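Local coordinates for chorismate synthase (Campylobacter jejuni, PDB 1SQ1), which probably catalyses the last step of the shikimate pathway, eliminating phosphate from 5-enolpyruvylshikimate-3-phosphate to give chorismate, with reduced FMN as cofactor, at residues A[60-72]-A[76-83]; A[218-230]-A[276-288]. All coordinates share one frame; numbering follows the deposited sequence.

Contact 1: residues A[60-72]-A[76-83]. With SO4 (sulfate ion), chain C.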
loop_
_atom_site.group_PDB
_atom_site.type_symbol
_atom_site.label_atom_id
_atom_site.label_comp_id
_atom_site.label_asym_id
_atom_site.label_seq_id
_atom_site.Cartn_x
_atom_site.Cartn_y
_atom_site.Cartn_z
ATOM N N ASP A 60 -21.115 20.350 -16.838
ATOM C CA ASP A 60 -20.934 19.115 -16.077
ATOM C C ASP A 60 -20.657 17.933 -17.013
ATOM O O ASP A 60 -21.030 16.794 -16.724
ATOM C CB ASP A 60 -22.184 18.839 -15.222
ATOM C CG ASP A 60 -21.896 17.934 -14.035
ATOM O OD1 ASP A 60 -21.488 16.773 -14.251
ATOM O OD2 ASP A 60 -22.069 18.387 -12.881
ATOM N N LYS A 61 -20.003 18.211 -18.138
ATOM C CA LYS A 61 -19.673 17.169 -19.104
ATOM C C LYS A 61 -18.286 16.607 -18.809
ATOM O O LYS A 61 -17.355 17.361 -18.505
ATOM C CB LYS A 61 -19.713 17.721 -20.531
ATOM C CG LYS A 61 -19.288 16.717 -21.601
ATOM C CD LYS A 61 -19.512 17.257 -23.006
ATOM C CE LYS A 61 -20.989 17.589 -23.234
ATOM N NZ LYS A 61 -21.896 16.412 -23.014
ATOM N N ALA A 62 -18.163 15.282 -18.900
ATOM C CA ALA A 62 -16.906 14.577 -18.640
ATOM C C ALA A 62 -15.973 14.587 -19.842
ATOM O O ALA A 62 -16.386 14.279 -20.957
ATOM C CB ALA A 62 -17.198 13.130 -18.225
ATOM N N GLN A 63 -14.713 14.933 -19.610
ATOM C CA GLN A 63 -13.732 14.965 -20.686
ATOM C C GLN A 63 -12.577 13.983 -20.440
ATOM O O GLN A 63 -11.637 14.274 -19.697
ATOM C CB GLN A 63 -13.180 16.382 -20.857
ATOM C CG GLN A 63 -12.430 16.572 -22.166
ATOM C CD GLN A 63 -11.868 17.979 -22.343
ATOM O OE1 GLN A 63 -12.603 18.967 -22.270
ATOM N NE2 GLN A 63 -10.558 18.072 -22.587
ATOM N N VAL A 64 -12.664 12.814 -21.062
ATOM C CA VAL A 64 -11.632 11.801 -20.920
ATOM C C VAL A 64 -10.294 12.332 -21.417
ATOM O O VAL A 64 -10.146 12.624 -22.601
ATOM C CB VAL A 64 -11.975 10.556 -21.734
ATOM C CG1 VAL A 64 -10.906 9.498 -21.526
ATOM C CG2 VAL A 64 -13.335 10.049 -21.341
ATOM N N LEU A 65 -9.321 12.440 -20.518
ATOM C CA LEU A 65 -8.006 12.946 -20.890
ATOM C C LEU A 65 -7.000 11.915 -21.407
ATOM O O LEU A 65 -6.105 12.265 -22.175
ATOM C CB LEU A 65 -7.379 13.688 -19.711
ATOM C CG LEU A 65 -8.140 14.900 -19.182
ATOM C CD1 LEU A 65 -7.224 15.668 -18.237
ATOM C CD2 LEU A 65 -8.577 15.799 -20.336
ATOM N N SER A 66 -7.134 10.656 -21.000
ATOM C CA SER A 66 -6.181 9.632 -21.428
ATOM C C SER A 66 -6.623 8.224 -21.067
ATOM O O SER A 66 -7.751 8.004 -20.629
ATOM C CB SER A 66 -4.830 9.882 -20.767
ATOM O OG SER A 66 -4.949 9.801 -19.358
ATOM N N GLY A 67 -5.710 7.274 -21.244
ATOM C CA GLY A 67 -5.999 5.891 -20.924
ATOM C C GLY A 67 -6.841 5.196 -21.970
ATOM O O GLY A 67 -7.061 3.982 -21.897
ATOM N N VAL A 68 -7.327 5.965 -22.938
ATOM C CA VAL A 68 -8.145 5.417 -24.010
ATOM C C VAL A 68 -7.718 5.964 -25.364
ATOM O O VAL A 68 -7.291 7.115 -25.482
ATOM C CB VAL A 68 -9.631 5.741 -23.816
ATOM C CG1 VAL A 68 -10.165 5.015 -22.600
ATOM C CG2 VAL A 68 -9.810 7.235 -23.672
ATOM N N PHE A 69 -7.851 5.119 -26.382
ATOM C CA PHE A 69 -7.484 5.458 -27.752
ATOM C C PHE A 69 -8.266 4.592 -28.747
ATOM O O PHE A 69 -8.171 3.363 -28.712
ATOM C CB PHE A 69 -5.985 5.239 -27.955
ATOM C CG PHE A 69 -5.555 5.344 -29.381
ATOM C CD1 PHE A 69 -4.752 4.356 -29.954
ATOM C CD2 PHE A 69 -5.964 6.425 -30.162
ATOM C CE1 PHE A 69 -4.365 4.435 -31.287
ATOM C CE2 PHE A 69 -5.587 6.519 -31.493
ATOM C CZ PHE A 69 -4.782 5.521 -32.061
ATOM N N GLU A 70 -9.021 5.238 -29.635
ATOM C CA GLU A 70 -9.834 4.539 -30.635
ATOM C C GLU A 70 -10.982 3.740 -30.008
ATOM O O GLU A 70 -11.305 2.639 -30.465
ATOM C CB GLU A 70 -8.981 3.583 -31.480
ATOM C CG GLU A 70 -8.060 4.226 -32.515
ATOM C CD GLU A 70 -7.288 3.179 -33.321
ATOM O OE1 GLU A 70 -6.577 2.351 -32.701
ATOM O OE2 GLU A 70 -7.386 3.191 -34.571
ATOM N N GLY A 71 -11.587 4.287 -28.956
ATOM C CA GLY A 71 -12.703 3.615 -28.302
ATOM C C GLY A 71 -12.367 2.520 -27.304
ATOM O O GLY A 71 -13.259 1.997 -26.633
ATOM N N TYR A 72 -11.089 2.166 -27.201
ATOM C CA TYR A 72 -10.665 1.125 -26.273
ATOM C C TYR A 72 -9.658 1.609 -25.230
ATOM O O TYR A 72 -8.897 2.552 -25.464
ATOM C CB TYR A 72 -10.089 -0.062 -27.049
ATOM C CG TYR A 72 -11.148 -0.908 -27.718
ATOM C CD1 TYR A 72 -11.947 -0.388 -28.735
ATOM C CD2 TYR A 72 -11.376 -2.220 -27.307
ATOM C CE1 TYR A 72 -12.956 -1.155 -29.326
ATOM C CE2 TYR A 72 -12.380 -2.999 -27.889
ATOM C CZ TYR A 72 -13.168 -2.460 -28.899
ATOM O OH TYR A 72 -14.160 -3.221 -29.478
ATOM N N HIS A 76 -3.492 2.154 -19.543
ATOM C CA HIS A 76 -2.789 3.176 -18.769
ATOM C C HIS A 76 -3.812 3.977 -17.964
ATOM O O HIS A 76 -5.025 3.855 -18.197
ATOM C CB HIS A 76 -2.010 4.129 -19.694
ATOM C CG HIS A 76 -0.916 3.468 -20.470
ATOM N ND1 HIS A 76 0.214 4.144 -20.878
ATOM C CD2 HIS A 76 -0.778 2.197 -20.919
ATOM C CE1 HIS A 76 1.004 3.316 -21.543
ATOM N NE2 HIS A 76 0.422 2.129 -21.580
ATOM N N PRO A 77 -3.339 4.808 -17.009
ATOM C CA PRO A 77 -4.234 5.622 -16.183
ATOM C C PRO A 77 -5.182 6.457 -17.035
ATOM O O PRO A 77 -4.756 7.162 -17.948
ATOM C CB PRO A 77 -3.271 6.470 -15.352
ATOM C CG PRO A 77 -2.018 6.462 -16.153
ATOM C CD PRO A 77 -1.939 5.054 -16.634
ATOM N N ILE A 78 -6.468 6.368 -16.724
ATOM C CA ILE A 78 -7.505 7.077 -17.459
ATOM C C ILE A 78 -7.864 8.386 -16.776
ATOM O O ILE A 78 -8.690 8.404 -15.878
ATOM C CB ILE A 78 -8.760 6.192 -17.555
ATOM C CG1 ILE A 78 -8.391 4.886 -18.252
ATOM C CG2 ILE A 78 -9.870 6.909 -18.292
ATOM C CD1 ILE A 78 -9.463 3.856 -18.205
ATOM N N ALA A 79 -7.251 9.486 -17.190
ATOM C CA ALA A 79 -7.576 10.754 -16.549
ATOM C C ALA A 79 -8.898 11.304 -17.076
ATOM O O ALA A 79 -9.233 11.137 -18.249
ATOM C CB ALA A 79 -6.456 11.765 -16.758
ATOM N N ILE A 80 -9.654 11.949 -16.194
ATOM C CA ILE A 80 -10.945 12.522 -16.559
ATOM C C ILE A 80 -11.199 13.811 -15.782
ATOM O O ILE A 80 -10.849 13.923 -14.605
ATOM C CB ILE A 80 -12.107 11.533 -16.282
ATOM C CG1 ILE A 80 -11.914 10.245 -17.101
ATOM C CG2 ILE A 80 -13.429 12.201 -16.611
ATOM C CD1 ILE A 80 -13.067 9.242 -17.018
ATOM N N VAL A 81 -11.798 14.786 -16.455
ATOM C CA VAL A 81 -12.103 16.065 -15.830
ATOM C C VAL A 81 -13.540 16.420 -16.172
ATOM O O VAL A 81 -13.949 16.332 -17.332
ATOM C CB VAL A 81 -11.185 17.195 -16.349
ATOM C CG1 VAL A 81 -11.330 18.421 -15.461
ATOM C CG2 VAL A 81 -9.745 16.733 -16.378
ATOM N N VAL A 82 -14.304 16.823 -15.162
ATOM C CA VAL A 82 -15.701 17.177 -15.352
ATOM C C VAL A 82 -15.962 18.588 -14.854
ATOM O O VAL A 82 -15.511 18.953 -13.779
ATOM C CB VAL A 82 -16.611 16.200 -14.596
ATOM C CG1 VAL A 82 -18.058 16.583 -14.790
ATOM C CG2 VAL A 82 -16.369 14.787 -15.092
ATOM N N PHE A 83 -16.685 19.376 -15.648
ATOM C CA PHE A 83 -17.010 20.757 -15.286
ATOM C C PHE A 83 -18.461 20.908 -14.827
ATOM O O PHE A 83 -19.023 22.009 -14.840
ATOM C CB PHE A 83 -16.760 21.700 -16.471
ATOM C CG PHE A 83 -15.321 21.777 -16.897
ATOM C CD1 PHE A 83 -14.783 20.821 -17.760
ATOM C CD2 PHE A 83 -14.495 22.792 -16.415
ATOM C CE1 PHE A 83 -13.433 20.871 -18.139
ATOM C CE2 PHE A 83 -13.142 22.856 -16.785
ATOM C CZ PHE A 83 -12.611 21.891 -17.651
HETATM S S SO4 C . -2.858 7.131 -23.532
HETATM O O1 SO4 C . -4.222 7.702 -23.664
HETATM O O2 SO4 C . -2.346 6.795 -24.890
HETATM O O3 SO4 C . -1.968 8.137 -22.885
HETATM O O4 SO4 C . -2.909 5.895 -22.701
#
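An antiparallel pairing at the margin of a five-stranded sheet joins 60-72 to 76-83: strand 62-64 is outermost within the chain and lies against strand 78-82. Q63 and V81 form the hydrogen-bonded pair, Q63 N reaching V81 O at 2.8 Å, while the return bond from V81 N to Q63 O is longer, 3.3 Å. Side chains alternate. A62, V64, I80 and V82 share the face turned to helices 36-45 and 128-143, where small or branched apolar groups suit the packing: A62 CB touches V82 CG2 at 3.6 Å, and V64 CG2 comes within 4.4 Å of I80 CD1. Past the strand's end, L65 leans toward V81, which lies on the other face with Q63, and crosses it at a slant, L65 CD1 nearest V81 CG2; L65 CG stands opposite the carbonyl carbon (chi1 -60°), and E15 of the second subunit packs on this leucine.

Beyond V64 the pairing loses its regular register. A79 O takes L65 N at 2.6 Å and, weakly, S66 N as well. S66 then folds its hydroxyl back over its own backbone (chi1 62°) and gives OG to P77 O, 3.0 Å away, a job suited to a short polar side chain; G14 O of the second subunit is a weak further partner of OG. G67, with a positive phi that favours glycine, turns the chain outward and offers N weakly to sulfate O1 at 2.9 Å. T74 OG1 of the same chain and S124 N of the second subunit, the latter from a predicted FMN-binding residue, also bind this sulfate. Backbone and hydroxyl thus carry the polar grip, and the anion site is consistent with a place for a phosphate group.

Contact 2: residues A[218-230]-A[276-288]. With SO4 (sulfate ion), chain B.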
loop_
_atom_site.group_PDB
_atom_site.type_symbol
_atom_site.label_atom_id
_atom_site.label_comp_id
_atom_site.label_asym_id
_atom_site.label_seq_id
_atom_site.Cartn_x
_atom_site.Cartn_y
_atom_site.Cartn_z
ATOM N N LEU A 218 -14.789 -13.616 -5.605
ATOM C CA LEU A 218 -14.363 -12.226 -5.581
ATOM C C LEU A 218 -14.181 -11.775 -4.130
ATOM O O LEU A 218 -15.125 -11.778 -3.344
ATOM C CB LEU A 218 -15.392 -11.345 -6.274
ATOM C CG LEU A 218 -15.389 -11.502 -7.789
ATOM C CD1 LEU A 218 -16.439 -10.600 -8.408
ATOM C CD2 LEU A 218 -14.010 -11.149 -8.324
ATOM N N GLY A 219 -12.961 -11.389 -3.775
ATOM C CA GLY A 219 -12.690 -10.961 -2.419
ATOM C C GLY A 219 -11.452 -11.624 -1.860
ATOM O O GLY A 219 -11.307 -12.843 -1.926
ATOM N N GLU A 220 -10.558 -10.809 -1.311
ATOM C CA GLU A 220 -9.300 -11.278 -0.724
ATOM C C GLU A 220 -9.472 -11.592 0.755
ATOM O O GLU A 220 -9.427 -10.693 1.590
ATOM C CB GLU A 220 -8.222 -10.204 -0.882
ATOM C CG GLU A 220 -7.712 -10.028 -2.308
ATOM C CD GLU A 220 -7.080 -11.296 -2.846
ATOM O OE1 GLU A 220 -7.593 -11.832 -3.857
ATOM O OE2 GLU A 220 -6.064 -11.746 -2.260
ATOM N N VAL A 221 -9.634 -12.869 1.073
ATOM C CA VAL A 221 -9.841 -13.280 2.448
ATOM C C VAL A 221 -8.771 -12.834 3.428
ATOM O O VAL A 221 -7.575 -12.729 3.103
ATOM C CB VAL A 221 -9.973 -14.796 2.590
ATOM C CG1 VAL A 221 -8.603 -15.428 2.763
ATOM C CG2 VAL A 221 -10.847 -15.118 3.774
ATOM N N LEU A 222 -9.283 -12.603 4.642
ATOM C CA LEU A 222 -8.600 -12.148 5.838
ATOM C C LEU A 222 -8.774 -10.658 6.041
ATOM O O LEU A 222 -9.655 -10.250 6.798
ATOM C CB LEU A 222 -7.136 -12.548 5.828
ATOM C CG LEU A 222 -6.934 -13.655 6.877
ATOM C CD1 LEU A 222 -7.144 -13.088 8.270
ATOM C CD2 LEU A 222 -7.917 -14.801 6.657
ATOM N N TYR A 223 -7.984 -9.836 5.360
ATOM C CA TYR A 223 -8.119 -8.394 5.552
ATOM C C TYR A 223 -8.393 -7.541 4.316
ATOM O O TYR A 223 -7.940 -6.398 4.218
ATOM C CB TYR A 223 -6.908 -7.859 6.323
ATOM C CG TYR A 223 -6.811 -8.530 7.671
ATOM C CD1 TYR A 223 -7.851 -8.418 8.601
ATOM C CD2 TYR A 223 -5.759 -9.385 7.966
ATOM C CE1 TYR A 223 -7.848 -9.159 9.781
ATOM C CE2 TYR A 223 -5.748 -10.124 9.134
ATOM C CZ TYR A 223 -6.793 -10.013 10.036
ATOM O OH TYR A 223 -6.775 -10.781 11.178
ATOM N N ASP A 224 -9.149 -8.098 3.375
ATOM C CA ASP A 224 -9.545 -7.366 2.176
ATOM C C ASP A 224 -10.736 -8.097 1.567
ATOM O O ASP A 224 -10.866 -8.232 0.349
ATOM C CB ASP A 224 -8.394 -7.242 1.168
ATOM C CG ASP A 224 -8.563 -6.031 0.237
ATOM O OD1 ASP A 224 -9.301 -5.091 0.618
ATOM O OD2 ASP A 224 -7.949 -6.005 -0.855
ATOM N N LYS A 225 -11.601 -8.557 2.469
ATOM C CA LYS A 225 -12.817 -9.282 2.146
ATOM C C LYS A 225 -13.790 -8.388 1.384
ATOM O O LYS A 225 -13.818 -7.173 1.577
ATOM C CB LYS A 225 -13.454 -9.775 3.444
ATOM C CG LYS A 225 -12.528 -10.626 4.309
ATOM C CD LYS A 225 -13.294 -11.178 5.498
ATOM C CE LYS A 225 -12.576 -12.340 6.154
ATOM N NZ LYS A 225 -13.389 -12.906 7.279
ATOM N N LEU A 226 -14.594 -8.994 0.520
ATOM C CA LEU A 226 -15.539 -8.234 -0.262
ATOM C C LEU A 226 -16.513 -7.430 0.602
ATOM O O LEU A 226 -16.870 -6.305 0.251
ATOM C CB LEU A 226 -16.303 -9.151 -1.212
ATOM C CG LEU A 226 -17.271 -8.330 -2.066
ATOM C CD1 LEU A 226 -16.486 -7.351 -2.925
ATOM C CD2 LEU A 226 -18.120 -9.243 -2.909
ATOM N N ASP A 227 -16.960 -7.982 1.725
ATOM C CA ASP A 227 -17.875 -7.203 2.564
ATOM C C ASP A 227 -17.114 -6.034 3.209
ATOM O O ASP A 227 -17.616 -4.905 3.232
ATOM C CB ASP A 227 -18.565 -8.089 3.617
ATOM C CG ASP A 227 -17.620 -9.049 4.277
ATOM O OD1 ASP A 227 -18.079 -9.899 5.067
ATOM O OD2 ASP A 227 -16.412 -8.957 3.999
ATOM N N SER A 228 -15.904 -6.291 3.709
ATOM C CA SER A 228 -15.082 -5.229 4.301
ATOM C C SER A 228 -14.962 -4.068 3.317
ATOM O O SER A 228 -15.361 -2.948 3.616
ATOM C CB SER A 228 -13.666 -5.720 4.618
ATOM O OG SER A 228 -13.630 -6.547 5.766
ATOM N N LYS A 229 -14.398 -4.342 2.147
ATOM C CA LYS A 229 -14.221 -3.321 1.133
ATOM C C LYS A 229 -15.519 -2.607 0.864
ATOM O O LYS A 229 -15.545 -1.398 0.720
ATOM C CB LYS A 229 -13.729 -3.942 -0.171
ATOM C CG LYS A 229 -12.304 -4.430 -0.170
ATOM C CD LYS A 229 -12.034 -5.261 -1.411
ATOM C CE LYS A 229 -10.612 -5.075 -1.885
ATOM N NZ LYS A 229 -10.444 -3.760 -2.578
ATOM N N LEU A 230 -16.605 -3.354 0.778
ATOM C CA LEU A 230 -17.881 -2.734 0.485
ATOM C C LEU A 230 -18.293 -1.800 1.595
ATOM O O LEU A 230 -18.745 -0.686 1.337
ATOM C CB LEU A 230 -18.947 -3.797 0.286
ATOM C CG LEU A 230 -18.820 -4.540 -1.037
ATOM C CD1 LEU A 230 -19.694 -5.784 -0.989
ATOM C CD2 LEU A 230 -19.215 -3.613 -2.193
ATOM N N ILE A 276 -22.296 -13.119 0.114
ATOM C CA ILE A 276 -20.931 -13.162 0.626
ATOM C C ILE A 276 -20.840 -14.166 1.773
ATOM O O ILE A 276 -21.675 -14.156 2.672
ATOM C CB ILE A 276 -20.524 -11.771 1.161
ATOM C CG1 ILE A 276 -20.597 -10.732 0.036
ATOM C CG2 ILE A 276 -19.124 -11.830 1.780
ATOM C CD1 ILE A 276 -20.151 -9.358 0.447
ATOM N N LEU A 277 -19.831 -15.029 1.740
ATOM C CA LEU A 277 -19.640 -16.028 2.788
ATOM C C LEU A 277 -18.156 -16.143 3.051
ATOM O O LEU A 277 -17.400 -16.501 2.152
ATOM C CB LEU A 277 -20.161 -17.390 2.347
ATOM C CG LEU A 277 -21.675 -17.565 2.282
ATOM C CD1 LEU A 277 -22.025 -18.689 1.302
ATOM C CD2 LEU A 277 -22.208 -17.824 3.685
ATOM N N GLY A 278 -17.734 -15.844 4.275
ATOM C CA GLY A 278 -16.321 -15.913 4.593
ATOM C C GLY A 278 -15.556 -14.731 4.029
ATOM O O GLY A 278 -14.332 -14.689 4.094
ATOM N N GLY A 279 -16.273 -13.767 3.463
ATOM C CA GLY A 279 -15.608 -12.604 2.907
ATOM C C GLY A 279 -15.393 -12.701 1.421
ATOM O O GLY A 279 -14.802 -11.817 0.806
ATOM N N ILE A 280 -15.866 -13.790 0.833
ATOM C CA ILE A 280 -15.723 -13.972 -0.602
ATOM C C ILE A 280 -17.129 -14.198 -1.142
ATOM O O ILE A 280 -17.976 -14.772 -0.439
ATOM C CB ILE A 280 -14.761 -15.164 -0.927
ATOM C CG1 ILE A 280 -15.412 -16.500 -0.605
ATOM C CG2 ILE A 280 -13.493 -15.046 -0.085
ATOM C CD1 ILE A 280 -16.140 -17.125 -1.785
ATOM N N SER A 281 -17.381 -13.715 -2.362
ATOM C CA SER A 281 -18.696 -13.843 -3.007
ATOM C C SER A 281 -18.970 -15.298 -3.342
ATOM O O SER A 281 -18.056 -16.017 -3.742
ATOM C CB SER A 281 -18.751 -13.002 -4.285
ATOM O OG SER A 281 -17.750 -13.396 -5.196
ATOM N N ASN A 282 -20.223 -15.728 -3.185
ATOM C CA ASN A 282 -20.607 -17.116 -3.444
ATOM C C ASN A 282 -21.390 -17.328 -4.744
ATOM O O ASN A 282 -21.848 -18.436 -5.022
ATOM C CB ASN A 282 -21.447 -17.641 -2.283
ATOM C CG ASN A 282 -22.822 -17.002 -2.228
ATOM O OD1 ASN A 282 -23.158 -16.145 -3.053
ATOM N ND2 ASN A 282 -23.629 -17.421 -1.257
ATOM N N GLY A 283 -21.556 -16.272 -5.532
ATOM C CA GLY A 283 -22.298 -16.396 -6.771
ATOM C C GLY A 283 -23.653 -15.715 -6.692
ATOM O O GLY A 283 -24.090 -15.069 -7.643
ATOM N N GLU A 284 -24.330 -15.842 -5.556
ATOM C CA GLU A 284 -25.638 -15.218 -5.404
ATOM C C GLU A 284 -25.582 -13.707 -5.576
ATOM O O GLU A 284 -24.515 -13.105 -5.513
ATOM C CB GLU A 284 -26.225 -15.570 -4.043
ATOM C CG GLU A 284 -26.560 -17.036 -3.911
ATOM C CD GLU A 284 -27.602 -17.490 -4.926
ATOM O OE1 GLU A 284 -27.267 -18.314 -5.813
ATOM O OE2 GLU A 284 -28.757 -17.012 -4.839
ATOM N N ASN A 285 -26.739 -13.096 -5.797
ATOM C CA ASN A 285 -26.814 -11.652 -5.970
ATOM C C ASN A 285 -26.247 -10.985 -4.745
ATOM O O ASN A 285 -26.071 -11.628 -3.710
ATOM C CB ASN A 285 -28.257 -11.215 -6.126
ATOM C CG ASN A 285 -28.894 -11.777 -7.360
ATOM O OD1 ASN A 285 -28.775 -11.205 -8.441
ATOM N ND2 ASN A 285 -29.563 -12.918 -7.218
ATOM N N LEU A 286 -25.981 -9.691 -4.852
ATOM C CA LEU A 286 -25.426 -8.948 -3.733
ATOM C C LEU A 286 -26.517 -8.072 -3.136
ATOM O O LEU A 286 -27.123 -7.264 -3.840
ATOM C CB LEU A 286 -24.246 -8.094 -4.213
ATOM C CG LEU A 286 -22.850 -8.237 -3.581
ATOM C CD1 LEU A 286 -22.505 -9.687 -3.234
ATOM C CD2 LEU A 286 -21.844 -7.662 -4.551
ATOM N N ILE A 287 -26.778 -8.248 -1.842
ATOM C CA ILE A 287 -27.798 -7.464 -1.143
ATOM C C ILE A 287 -27.127 -6.502 -0.176
ATOM O O ILE A 287 -26.784 -6.874 0.941
ATOM C CB ILE A 287 -28.757 -8.359 -0.332
ATOM C CG1 ILE A 287 -29.259 -9.518 -1.199
ATOM C CG2 ILE A 287 -29.946 -7.540 0.148
ATOM C CD1 ILE A 287 -30.002 -9.063 -2.423
ATOM N N LEU A 288 -26.958 -5.262 -0.613
ATOM C CA LEU A 288 -26.298 -4.241 0.190
ATOM C C LEU A 288 -27.239 -3.099 0.500
ATOM O O LEU A 288 -27.908 -2.596 -0.389
ATOM C CB LEU A 288 -25.095 -3.675 -0.569
ATOM C CG LEU A 288 -24.169 -4.699 -1.199
ATOM C CD1 LEU A 288 -22.981 -3.998 -1.822
ATOM C CD2 LEU A 288 -23.740 -5.687 -0.139
HETATM S S SO4 B . -19.391 -14.384 7.412
HETATM O O1 SO4 B . -18.786 -15.635 7.921
HETATM O O2 SO4 B . -18.980 -14.146 6.002
HETATM O O3 SO4 B . -20.864 -14.478 7.468
HETATM O O4 SO4 B . -18.934 -13.248 8.238
#
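The carboxylate of D227 lies flat against I276, whose CG2 sits over one face, 4.0 Å from D227 CG; the CA of G279 lies on that same side, nearer to OD2. S228 N meets D227 OD2 on its anti side, tilted 34° out of the carboxylate plane toward the face away from I276, which fixes the rotation of the group. D227 holds its CG between the backbone N and carbonyl carbon (chi1 43°), and this keeps the acid folded close to the first turn of its helix, where it accepts the N-H of S228.

Segment 276-288 begins with a tight beta hairpin, 276-277 and 280-281, closed by a type I' turn. G278 and G279 fill its two central places, where both have the positive phi that glycine tolerates. The turn meets the start of helix 226-235: G279 O accepts L226 N at 2.8 Å, satisfying an amide of the first turn, while the extended chain of K225 runs past G279, with CB 3.6 Å from G279 CA, to give its ammonium to G236 O of the third subunit. On the outer side G278 N donates to sulfate O2 at 2.7 Å, and A239 N of the third subunit holds the same ion.

Apolar branches fill the space between helix and strands: L226 crosses I276 at about a right angle, CD2 against CD1 at 3.9 Å, and, one turn on, L230 straddles the end of L288, with both L230 CD1 and L230 CD2 3.8 Å from L288 CD1. Along strand 280-281, S281 binds L218 twice: S281 N donates to L218 O (3.1 Å), and S281 OG accepts L218 N at 3.0 Å while giving its own proton to L215 O.

In the fold
Contacts 1 and 2 follow one another along the chain and do not touch: their centres are 30 Å apart and their nearest atoms about 17 Å. Contact 1 is part of one five-stranded antiparallel sheet; contact 2 packs a helix start and a small hairpin beside strand 286-292 of the other. What they share is a sulfate, probably from the crystallisation liquor, met at a subunit boundary by a glycine amide (weakly at contact 1) and by a predicted FMN-binding residue of a neighbour: S124 of the second subunit at contact 1, A239 of the third at contact 2. Both are consistent with cofactor sites assembled between subunits of the tetramer.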